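Local coordinates for protein purine nucleoside phosphorylase (PDB 5KO6) that probably catalyses the reversible phosphorolysis of purine nucleosides such as inosine and guanosine, yielding the free base and ribose 1-phosphate, at residues T3-N8 with I98-R103; V67-L72 with A82-L87; V193-G198 with D217-S222. All blocks are in the same frame, centred on the assembly; numbering follows the deposited sequence.

Contact 1 (T3-N8 with I98-R103); sequences TPVVAN and IALPIR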
loop_
_atom_site.group_PDB
_atom_site.type_symbol
_atom_site.label_atom_id
_atom_site.label_comp_id
_atom_site.label_asym_id
_atom_site.label_seq_id
_atom_site.Cartn_x
_atom_site.Cartn_y
_atom_site.Cartn_z
ATOM N N THR A 3 -23.266 7.070 0.569
ATOM C CA THR A 3 -22.215 7.730 1.345
ATOM C C THR A 3 -20.784 7.510 0.819
ATOM O O THR A 3 -20.018 8.475 0.729
ATOM C CB THR A 3 -22.296 7.391 2.860
ATOM O OG1 THR A 3 -23.548 7.839 3.394
ATOM C CG2 THR A 3 -21.158 8.048 3.630
ATOM N N PRO A 4 -20.408 6.262 0.453
ATOM C CA PRO A 4 -21.079 4.950 0.379
ATOM C C PRO A 4 -21.494 4.353 1.724
ATOM O O PRO A 4 -20.873 4.609 2.757
ATOM C CB PRO A 4 -20.018 4.047 -0.265
ATOM C CG PRO A 4 -19.095 4.978 -0.963
ATOM C CD PRO A 4 -19.043 6.187 -0.094
ATOM N N VAL A 5 -22.548 3.538 1.684
ATOM C CA VAL A 5 -23.083 2.950 2.904
ATOM C C VAL A 5 -22.153 1.850 3.413
ATOM O O VAL A 5 -21.341 1.286 2.673
ATOM C CB VAL A 5 -24.512 2.438 2.663
ATOM C CG1 VAL A 5 -25.312 3.468 1.858
ATOM C CG2 VAL A 5 -24.514 1.089 1.957
ATOM N N VAL A 6 -22.263 1.557 4.707
ATOM C CA VAL A 6 -21.435 0.526 5.329
ATOM C C VAL A 6 -21.974 -0.850 4.958
ATOM O O VAL A 6 -23.187 -1.051 4.872
ATOM C CB VAL A 6 -21.398 0.735 6.854
ATOM C CG1 VAL A 6 -20.632 -0.395 7.557
ATOM C CG2 VAL A 6 -20.763 2.071 7.166
ATOM N N ALA A 7 -21.067 -1.802 4.704
ATOM C CA ALA A 7 -21.450 -3.178 4.371
ATOM C C ALA A 7 -21.791 -3.967 5.640
ATOM O O ALA A 7 -21.181 -4.987 5.968
ATOM C CB ALA A 7 -20.342 -3.857 3.576
ATOM N N ASN A 8 -22.774 -3.457 6.361
ATOM C CA ASN A 8 -23.184 -4.036 7.631
ATOM C C ASN A 8 -24.378 -4.972 7.451
ATOM O O ASN A 8 -24.929 -5.151 6.358
ATOM C CB ASN A 8 -23.406 -2.959 8.700
ATOM C CG ASN A 8 -24.551 -2.026 8.378
ATOM O OD1 ASN A 8 -25.432 -2.345 7.583
ATOM N ND2 ASN A 8 -24.554 -0.860 9.014
ATOM N N ILE A 98 -17.085 -2.919 -2.097
ATOM C CA ILE A 98 -16.729 -4.260 -2.532
ATOM C C ILE A 98 -17.426 -5.307 -1.674
ATOM O O ILE A 98 -17.883 -6.341 -2.175
ATOM C CB ILE A 98 -15.201 -4.446 -2.497
ATOM C CG1 ILE A 98 -14.507 -3.454 -3.439
ATOM C CG2 ILE A 98 -14.841 -5.901 -2.810
ATOM C CD1 ILE A 98 -14.941 -3.582 -4.900
ATOM N N ALA A 99 -17.487 -5.081 -0.359
ATOM C CA ALA A 99 -17.946 -6.144 0.525
ATOM C C ALA A 99 -19.447 -6.355 0.441
ATOM O O ALA A 99 -19.913 -7.489 0.602
ATOM C CB ALA A 99 -17.549 -5.862 1.972
ATOM N N LEU A 100 -20.224 -5.290 0.216
ATOM C CA LEU A 100 -21.676 -5.427 0.329
ATOM C C LEU A 100 -22.249 -6.475 -0.615
ATOM O O LEU A 100 -23.011 -7.335 -0.145
ATOM C CB LEU A 100 -22.387 -4.067 0.248
ATOM C CG LEU A 100 -23.896 -4.276 0.462
ATOM C CD1 LEU A 100 -24.495 -3.294 1.459
ATOM C CD2 LEU A 100 -24.627 -4.228 -0.869
ATOM N N PRO A 101 -21.919 -6.499 -1.909
ATOM C CA PRO A 101 -22.541 -7.521 -2.771
ATOM C C PRO A 101 -22.223 -8.944 -2.357
ATOM O O PRO A 101 -23.093 -9.819 -2.476
ATOM C CB PRO A 101 -22.017 -7.164 -4.171
ATOM C CG PRO A 101 -21.783 -5.680 -4.074
ATOM C CD PRO A 101 -21.172 -5.508 -2.707
ATOM N N ILE A 102 -21.016 -9.207 -1.852
ATOM C CA ILE A 102 -20.670 -10.562 -1.441
ATOM C C ILE A 102 -21.435 -10.934 -0.184
ATOM O O ILE A 102 -21.884 -12.072 -0.024
ATOM C CB ILE A 102 -19.151 -10.679 -1.216
ATOM C CG1 ILE A 102 -18.366 -10.226 -2.448
ATOM C CG2 ILE A 102 -18.775 -12.110 -0.802
ATOM C CD1 ILE A 102 -18.688 -10.984 -3.702
ATOM N N ARG A 103 -21.588 -9.981 0.735
ATOM C CA ARG A 103 -22.359 -10.250 1.948
ATOM C C ARG A 103 -23.841 -10.429 1.653
ATOM O O ARG A 103 -24.509 -11.228 2.316
ATOM C CB ARG A 103 -22.098 -9.150 2.977
ATOM C CG ARG A 103 -20.693 -9.246 3.518
ATOM C CD ARG A 103 -20.324 -8.117 4.472
ATOM N NE ARG A 103 -18.995 -8.421 5.002
ATOM C CZ ARG A 103 -18.188 -7.548 5.598
ATOM N NH1 ARG A 103 -18.592 -6.300 5.799
ATOM N NH2 ARG A 103 -16.988 -7.939 5.999
#
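A7 sits with its methyl group against the backbone of the helix at L100, and R103 reaches up from one turn further along to take the carbonyl beside it. The A7 CB lies 3.7 Å from L100 N and 3.8 Å from A99 CB, and this short side chain rests directly on the helix, with A7 CA and L100 CA 4.6 Å apart. R103 is extended from CG to NE, a shape that carries its guanidinium past A99, whose methyl lies over one face toward the rim. From there NH1 donates to A7 O at 2.9 Å; the bond is bent, 146° at the hydrogen, with the oxygen lying somewhat out of the guanidinium plane. A7 is the centre of an inverse gamma turn that leads into helix 9-22, where N8 takes the N-cap position and its OD1 accepts from N11 N. The segment before helix 9-22 therefore packs on helix 95-108. Q96, a turn earlier on that second helix, receives A7 N through its OE1, and both polar atoms of the A7 backbone are thereby gripped. On the flank, V5 CG2 approaches L100 CD1 more loosely, at 4.4 Å.

Contact 2 (V67-L72 with A82-L87); sequences VGNLVL and AMQGRL. With R1P (1-O-phosphono-alpha-D-ribofuranose), chain C.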
loop_
_atom_site.group_PDB
_atom_site.type_symbol
_atom_site.label_atom_id
_atom_site.label_comp_id
_atom_site.label_asym_id
_atom_site.label_seq_id
_atom_site.Cartn_x
_atom_site.Cartn_y
_atom_site.Cartn_z
ATOM N N VAL A 67 -22.031 -2.283 -17.848
ATOM C CA VAL A 67 -23.090 -3.113 -17.277
ATOM C C VAL A 67 -22.906 -3.274 -15.771
ATOM O O VAL A 67 -21.780 -3.357 -15.257
ATOM C CB VAL A 67 -23.145 -4.474 -17.994
ATOM C CG1 VAL A 67 -21.921 -5.317 -17.650
ATOM C CG2 VAL A 67 -24.434 -5.213 -17.658
ATOM N N GLY A 68 -24.029 -3.311 -15.054
ATOM C CA GLY A 68 -24.025 -3.586 -13.630
ATOM C C GLY A 68 -25.338 -4.205 -13.202
ATOM O O GLY A 68 -26.270 -3.496 -12.811
ATOM N N ASN A 69 -25.428 -5.533 -13.294
ATOM C CA ASN A 69 -26.641 -6.271 -12.974
ATOM C C ASN A 69 -26.307 -7.454 -12.084
ATOM O O ASN A 69 -25.252 -8.074 -12.216
ATOM C CB ASN A 69 -27.270 -6.881 -14.224
ATOM C CG ASN A 69 -27.762 -5.844 -15.206
ATOM O OD1 ASN A 69 -28.430 -4.878 -14.831
ATOM N ND2 ASN A 69 -27.469 -6.061 -16.480
ATOM N N LEU A 70 -27.227 -7.766 -11.179
ATOM C CA LEU A 70 -27.242 -9.048 -10.491
ATOM C C LEU A 70 -28.189 -9.960 -11.259
ATOM O O LEU A 70 -29.335 -9.580 -11.520
ATOM C CB LEU A 70 -27.759 -8.850 -9.070
ATOM C CG LEU A 70 -27.237 -9.797 -8.001
ATOM C CD1 LEU A 70 -25.713 -9.722 -7.922
ATOM C CD2 LEU A 70 -27.871 -9.447 -6.671
ATOM N N VAL A 71 -27.716 -11.143 -11.648
ATOM C CA VAL A 71 -28.507 -12.068 -12.462
ATOM C C VAL A 71 -28.717 -13.360 -11.680
ATOM O O VAL A 71 -27.745 -13.992 -11.248
ATOM C CB VAL A 71 -27.849 -12.357 -13.822
ATOM C CG1 VAL A 71 -28.768 -13.229 -14.675
ATOM C CG2 VAL A 71 -27.506 -11.060 -14.545
ATOM N N LEU A 72 -29.976 -13.756 -11.504
ATOM C CA LEU A 72 -30.314 -14.965 -10.764
ATOM C C LEU A 72 -31.066 -15.945 -11.652
ATOM O O LEU A 72 -31.832 -15.550 -12.535
ATOM C CB LEU A 72 -31.179 -14.663 -9.538
ATOM C CG LEU A 72 -30.498 -13.858 -8.431
ATOM C CD1 LEU A 72 -30.723 -12.358 -8.628
ATOM C CD2 LEU A 72 -30.961 -14.324 -7.054
ATOM N N ALA A 82 -25.197 -14.281 -10.170
ATOM C CA ALA A 82 -23.998 -13.772 -10.826
ATOM C C ALA A 82 -23.927 -12.258 -10.711
ATOM O O ALA A 82 -24.955 -11.569 -10.787
ATOM C CB ALA A 82 -24.008 -14.135 -12.314
ATOM N N MET A 83 -22.712 -11.742 -10.544
ATOM C CA MET A 83 -22.452 -10.315 -10.720
ATOM C C MET A 83 -22.084 -10.096 -12.180
ATOM O O MET A 83 -21.064 -10.607 -12.650
ATOM C CB MET A 83 -21.326 -9.850 -9.808
ATOM C CG MET A 83 -21.708 -9.897 -8.345
ATOM S SD MET A 83 -20.525 -9.152 -7.204
ATOM C CE MET A 83 -20.816 -7.402 -7.488
ATOM N N GLN A 84 -22.922 -9.359 -12.904
ATOM C CA GLN A 84 -22.652 -9.018 -14.301
ATOM C C GLN A 84 -22.113 -7.589 -14.302
ATOM O O GLN A 84 -22.881 -6.627 -14.235
ATOM C CB GLN A 84 -23.916 -9.145 -15.138
ATOM C CG GLN A 84 -23.677 -8.930 -16.614
ATOM C CD GLN A 84 -24.927 -9.145 -17.414
ATOM O OE1 GLN A 84 -25.975 -8.573 -17.117
ATOM N NE2 GLN A 84 -24.836 -9.992 -18.428
ATOM N N GLY A 85 -20.799 -7.454 -14.393
ATOM C CA GLY A 85 -20.174 -6.163 -14.185
ATOM C C GLY A 85 -19.479 -6.150 -12.841
ATOM O O GLY A 85 -20.038 -5.719 -11.830
ATOM N N ARG A 86 -18.255 -6.649 -12.830
ATOM C CA ARG A 86 -17.494 -6.819 -11.603
ATOM C C ARG A 86 -17.010 -5.468 -11.079
ATOM O O ARG A 86 -16.729 -4.545 -11.844
ATOM C CB ARG A 86 -16.299 -7.702 -11.937
ATOM C CG ARG A 86 -15.256 -7.803 -10.895
ATOM C CD ARG A 86 -14.166 -8.671 -11.453
ATOM N NE ARG A 86 -13.652 -9.595 -10.461
ATOM C CZ ARG A 86 -13.000 -10.702 -10.769
ATOM N NH1 ARG A 86 -12.785 -11.022 -12.045
ATOM N NH2 ARG A 86 -12.570 -11.488 -9.796
ATOM N N LEU A 87 -16.933 -5.345 -9.757
ATOM C CA LEU A 87 -16.379 -4.143 -9.140
ATOM C C LEU A 87 -14.890 -4.355 -8.891
ATOM O O LEU A 87 -14.505 -5.270 -8.155
ATOM C CB LEU A 87 -17.070 -3.869 -7.806
ATOM C CG LEU A 87 -18.590 -3.836 -7.846
ATOM C CD1 LEU A 87 -19.124 -3.626 -6.436
ATOM C CD2 LEU A 87 -19.030 -2.736 -8.762
HETATM C C5 R1P C . -6.784 -5.726 -17.372
HETATM O O5 R1P C . -6.588 -6.167 -18.676
HETATM C C4 R1P C . -8.114 -6.238 -16.823
HETATM O O4 R1P C . -8.138 -7.558 -16.907
HETATM C C1 R1P C . -8.374 -8.100 -15.422
HETATM C C2 R1P C . -7.777 -7.180 -14.635
HETATM O O2 R1P C . -8.255 -7.264 -13.237
HETATM C C3 R1P C . -8.230 -5.894 -15.285
HETATM O O3 R1P C . -9.514 -5.617 -14.925
HETATM O O1 R1P C . -9.713 -8.121 -15.200
HETATM P P R1P C . -10.341 -9.369 -14.346
HETATM O O1P R1P C . -11.700 -8.921 -13.854
HETATM O O2P R1P C . -9.391 -9.645 -13.209
HETATM O O3P R1P C . -10.462 -10.507 -15.298
#
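Strands 69-72 and 82-84 run antiparallel, their short axes 4.8 Å apart at closest approach, with N69-Q84 and V71-A82 as hydrogen-bonded pairs and L70-M83 as the non-hydrogen-bonded pair between them. Each hydrogen-bonded pair is closed by two backbone bonds, of which Q84 N to N69 O is the shortest, 2.7 Å. On the face that carries N69, V71, A82 and Q84, the side chains of N69 and Q84 lie alongside one another and point the same way. N69 ND2 donates to Q84 OE1 at 3.0 Å in a nearly straight bond, 173° at the hydrogen. The acceptor falls in the amide plane of N69, although the two amides are turned 57° against each other. Q84 gets there with CG anti to its backbone N (chi1 -175°) and the chain stretched out beyond, which also lays CG against V67 CG2, 3.9 Å away, where the V67 side chain crosses it at about a right angle. The V71 side chain slants across that of Q84, its CG2 3.9 Å from Q84 OE1. On the other face L70 CD1 packs on M83 CG at 4.0 Å, and M83 runs on to P101 and M105 of helix 95-108. Past the strand the chain turns at G85, whose CA makes a CA-H...O contact of 3.4 Å with V67 O. This hairpin, 69-75 with 78-84, belongs to the central mixed sheet. R86 leaves it for the active site: its NH1 makes a weak bond to phosphate oxygen O1P of ribose 1-phosphate and another bond to T116 O, while its NH2 forms a salt bridge with E226. These protein partners hold the guanidinium beside the phosphate, with E226 acting from the second shell.

Contact 3 (V193-G198 with D217-S222); sequences VYAFNG and DVVGMS. With R1P (1-O-phosphono-alpha-D-ribofuranose), chain C; CYT (6-aminopyrimidin-2(1H)-one), chain B.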
loop_
_atom_site.group_PDB
_atom_site.type_symbol
_atom_site.label_atom_id
_atom_site.label_comp_id
_atom_site.label_asym_id
_atom_site.label_seq_id
_atom_site.Cartn_x
_atom_site.Cartn_y
_atom_site.Cartn_z
ATOM N N VAL A 193 0.147 -19.386 -7.324
ATOM C CA VAL A 193 -0.042 -18.290 -6.372
ATOM C C VAL A 193 -0.310 -16.998 -7.132
ATOM O O VAL A 193 0.446 -16.637 -8.046
ATOM C CB VAL A 193 1.194 -18.135 -5.474
ATOM C CG1 VAL A 193 1.031 -16.919 -4.562
ATOM C CG2 VAL A 193 1.424 -19.398 -4.670
ATOM N N TYR A 194 -1.377 -16.295 -6.747
ATOM C CA TYR A 194 -1.821 -15.071 -7.413
ATOM C C TYR A 194 -1.321 -13.841 -6.656
ATOM O O TYR A 194 -1.636 -13.663 -5.477
ATOM C CB TYR A 194 -3.350 -15.064 -7.459
ATOM C CG TYR A 194 -4.030 -13.894 -8.145
ATOM C CD1 TYR A 194 -4.279 -12.701 -7.452
ATOM C CD2 TYR A 194 -4.503 -14.004 -9.460
ATOM C CE1 TYR A 194 -4.941 -11.653 -8.062
ATOM C CE2 TYR A 194 -5.171 -12.961 -10.083
ATOM C CZ TYR A 194 -5.383 -11.780 -9.374
ATOM O OH TYR A 194 -6.052 -10.755 -9.973
ATOM N N ALA A 195 -0.595 -12.970 -7.347
ATOM C CA ALA A 195 -0.211 -11.677 -6.780
ATOM C C ALA A 195 -1.257 -10.639 -7.147
ATOM O O ALA A 195 -1.586 -10.472 -8.325
ATOM C CB ALA A 195 1.132 -11.225 -7.347
ATOM N N PHE A 196 -1.769 -9.937 -6.139
ATOM C CA PHE A 196 -2.728 -8.853 -6.340
ATOM C C PHE A 196 -1.963 -7.543 -6.522
ATOM O O PHE A 196 -1.387 -7.012 -5.566
ATOM C CB PHE A 196 -3.675 -8.790 -5.146
ATOM C CG PHE A 196 -4.748 -7.720 -5.234
ATOM C CD1 PHE A 196 -5.150 -7.170 -6.454
ATOM C CD2 PHE A 196 -5.379 -7.281 -4.076
ATOM C CE1 PHE A 196 -6.142 -6.192 -6.504
ATOM C CE2 PHE A 196 -6.378 -6.298 -4.108
ATOM C CZ PHE A 196 -6.764 -5.751 -5.336
ATOM N N ASN A 197 -1.933 -7.055 -7.767
ATOM C CA ASN A 197 -1.487 -5.708 -8.110
ATOM C C ASN A 197 -2.719 -4.816 -8.143
ATOM O O ASN A 197 -3.610 -5.014 -8.974
ATOM C CB ASN A 197 -0.851 -5.748 -9.503
ATOM C CG ASN A 197 -0.639 -4.366 -10.095
ATOM O OD1 ASN A 197 -0.433 -3.389 -9.373
ATOM N ND2 ASN A 197 -0.694 -4.279 -11.434
ATOM N N GLY A 198 -2.778 -3.836 -7.236
ATOM C CA GLY A 198 -3.957 -2.982 -7.182
ATOM C C GLY A 198 -4.332 -2.372 -8.521
ATOM O O GLY A 198 -5.520 -2.202 -8.823
ATOM N N ASP A 217 3.120 -16.816 -9.175
ATOM C CA ASP A 217 2.925 -17.493 -10.450
ATOM C C ASP A 217 2.155 -16.658 -11.459
ATOM O O ASP A 217 2.418 -16.768 -12.662
ATOM C CB ASP A 217 2.220 -18.841 -10.253
ATOM C CG ASP A 217 3.039 -19.783 -9.400
ATOM O OD1 ASP A 217 4.124 -20.199 -9.865
ATOM O OD2 ASP A 217 2.613 -20.109 -8.277
ATOM N N VAL A 218 1.200 -15.846 -10.999
ATOM C CA VAL A 218 0.379 -15.006 -11.863
ATOM C C VAL A 218 0.161 -13.692 -11.125
ATOM O O VAL A 218 0.365 -13.603 -9.913
ATOM C CB VAL A 218 -0.987 -15.635 -12.229
ATOM C CG1 VAL A 218 -0.812 -17.025 -12.797
ATOM C CG2 VAL A 218 -1.896 -15.687 -11.033
ATOM N N VAL A 219 -0.247 -12.659 -11.866
ATOM C CA VAL A 219 -0.490 -11.336 -11.290
ATOM C C VAL A 219 -1.725 -10.737 -11.949
ATOM O O VAL A 219 -1.910 -10.840 -13.167
ATOM C CB VAL A 219 0.741 -10.412 -11.440
ATOM C CG1 VAL A 219 1.146 -10.267 -12.906
ATOM C CG2 VAL A 219 0.471 -9.045 -10.824
ATOM N N GLY A 220 -2.586 -10.129 -11.142
ATOM C CA GLY A 220 -3.772 -9.490 -11.684
ATOM C C GLY A 220 -4.303 -8.462 -10.714
ATOM O O GLY A 220 -3.746 -8.258 -9.629
ATOM N N MET A 221 -5.413 -7.827 -11.101
ATOM C CA MET A 221 -5.921 -6.643 -10.409
ATOM C C MET A 221 -7.265 -6.882 -9.741
ATOM O O MET A 221 -8.003 -5.927 -9.480
ATOM C CB MET A 221 -6.036 -5.470 -11.388
ATOM C CG MET A 221 -4.801 -5.251 -12.218
ATOM S SD MET A 221 -5.095 -3.904 -13.397
ATOM C CE MET A 221 -3.640 -4.057 -14.398
ATOM N N SER A 222 -7.620 -8.134 -9.483
ATOM C CA SER A 222 -8.942 -8.427 -8.955
ATOM C C SER A 222 -8.833 -9.613 -8.008
ATOM O O SER A 222 -7.736 -10.009 -7.590
ATOM C CB SER A 222 -9.923 -8.725 -10.097
ATOM O OG SER A 222 -9.621 -9.979 -10.686
HETATM C C5 R1P C . -6.784 -5.726 -17.372
HETATM O O5 R1P C . -6.588 -6.167 -18.676
HETATM C C4 R1P C . -8.114 -6.238 -16.823
HETATM O O4 R1P C . -8.138 -7.558 -16.907
HETATM C C1 R1P C . -8.374 -8.100 -15.422
HETATM C C2 R1P C . -7.777 -7.180 -14.635
HETATM O O2 R1P C . -8.255 -7.264 -13.237
HETATM C C3 R1P C . -8.230 -5.894 -15.285
HETATM O O3 R1P C . -9.514 -5.617 -14.925
HETATM O O1 R1P C . -9.713 -8.121 -15.200
HETATM P P R1P C . -10.341 -9.369 -14.346
HETATM O O1P R1P C . -11.700 -8.921 -13.854
HETATM O O2P R1P C . -9.391 -9.645 -13.209
HETATM O O3P R1P C . -10.462 -10.507 -15.298
HETATM N N3 CYT B . -2.028 -8.266 -16.098
HETATM C C4 CYT B . -1.956 -8.811 -17.317
HETATM N N1 CYT B . -4.393 -8.509 -16.188
HETATM C C2 CYT B . -3.234 -8.105 -15.504
HETATM O O2 CYT B . -3.343 -7.595 -14.390
HETATM N N4 CYT B . -0.747 -8.954 -17.863
HETATM C C5 CYT B . -3.123 -9.236 -18.026
HETATM C C6 CYT B . -4.308 -9.067 -17.430
HETATM O O HOH W 1 -7.912 -3.389 -8.220
#
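V193 and D217 open the contact with a tight exchange of bonds. The backbone N of V193 donates to D217 OD2 at 2.7 Å, meeting the anti lone pair of the carboxylate, and V193 O accepts from both D217 N and V218 N. D217 OD1 is taken by N123 ND2, so each carboxylate oxygen has a partner. Beyond this, the parallel ladder proceeds through A195 N to V218 O, at 2.8 Å, then G220 N to A195 O and N197 N to G220 O. Strands 189-196 and 218-220, joined through helix 205-213, form a beta-alpha-beta unit of the phosphorylase fold, whose strand ends here open onto the active site. A chi1 of -178° sends the Y194 ring across V218 toward S222: CD2 touches V218 CG2 at 3.5 Å, and OH accepts from S222 N at 3.1 Å. The Y194 OH also comes within 3.0 Å of G220 C. S222 OG in turn donates a hydrogen bond to O2P of ribose 1-phosphate, 2.6 Å away. M221 CB lies 3.4 Å from the sugar hydroxyl O2, and its CG and CE face the carbonyl oxygen of the bound cytosine. The N197 amide runs alongside M221, and its ND2 donates to T201 O. A water molecule gives one hydrogen to G198 O and the other to M221 O, while the edge of the F196 ring meets G220 O and L145 of a neighbouring subunit packs against F196.

From the N terminus, contact 1 closes the widest loop of the three, bringing the first residues back to helix 95-108 and enclosing the sheet strands that come between. Contact 2 is nested inside that loop: it closes a short local hairpin, and helix 95-108 follows it in the chain. The two touch, with I98 against L87. Contact 3 opens only after contact 1 has closed, and it closes the crossover through helix 205-213 that joins two later parallel strands. Contacts 2 and 3 lie on opposite sides of the chain's centre, about 22 Å apart between centres, yet both reach the same sheet and the same ribose 1-phosphate, where R86 NH2 packs near S222 OG.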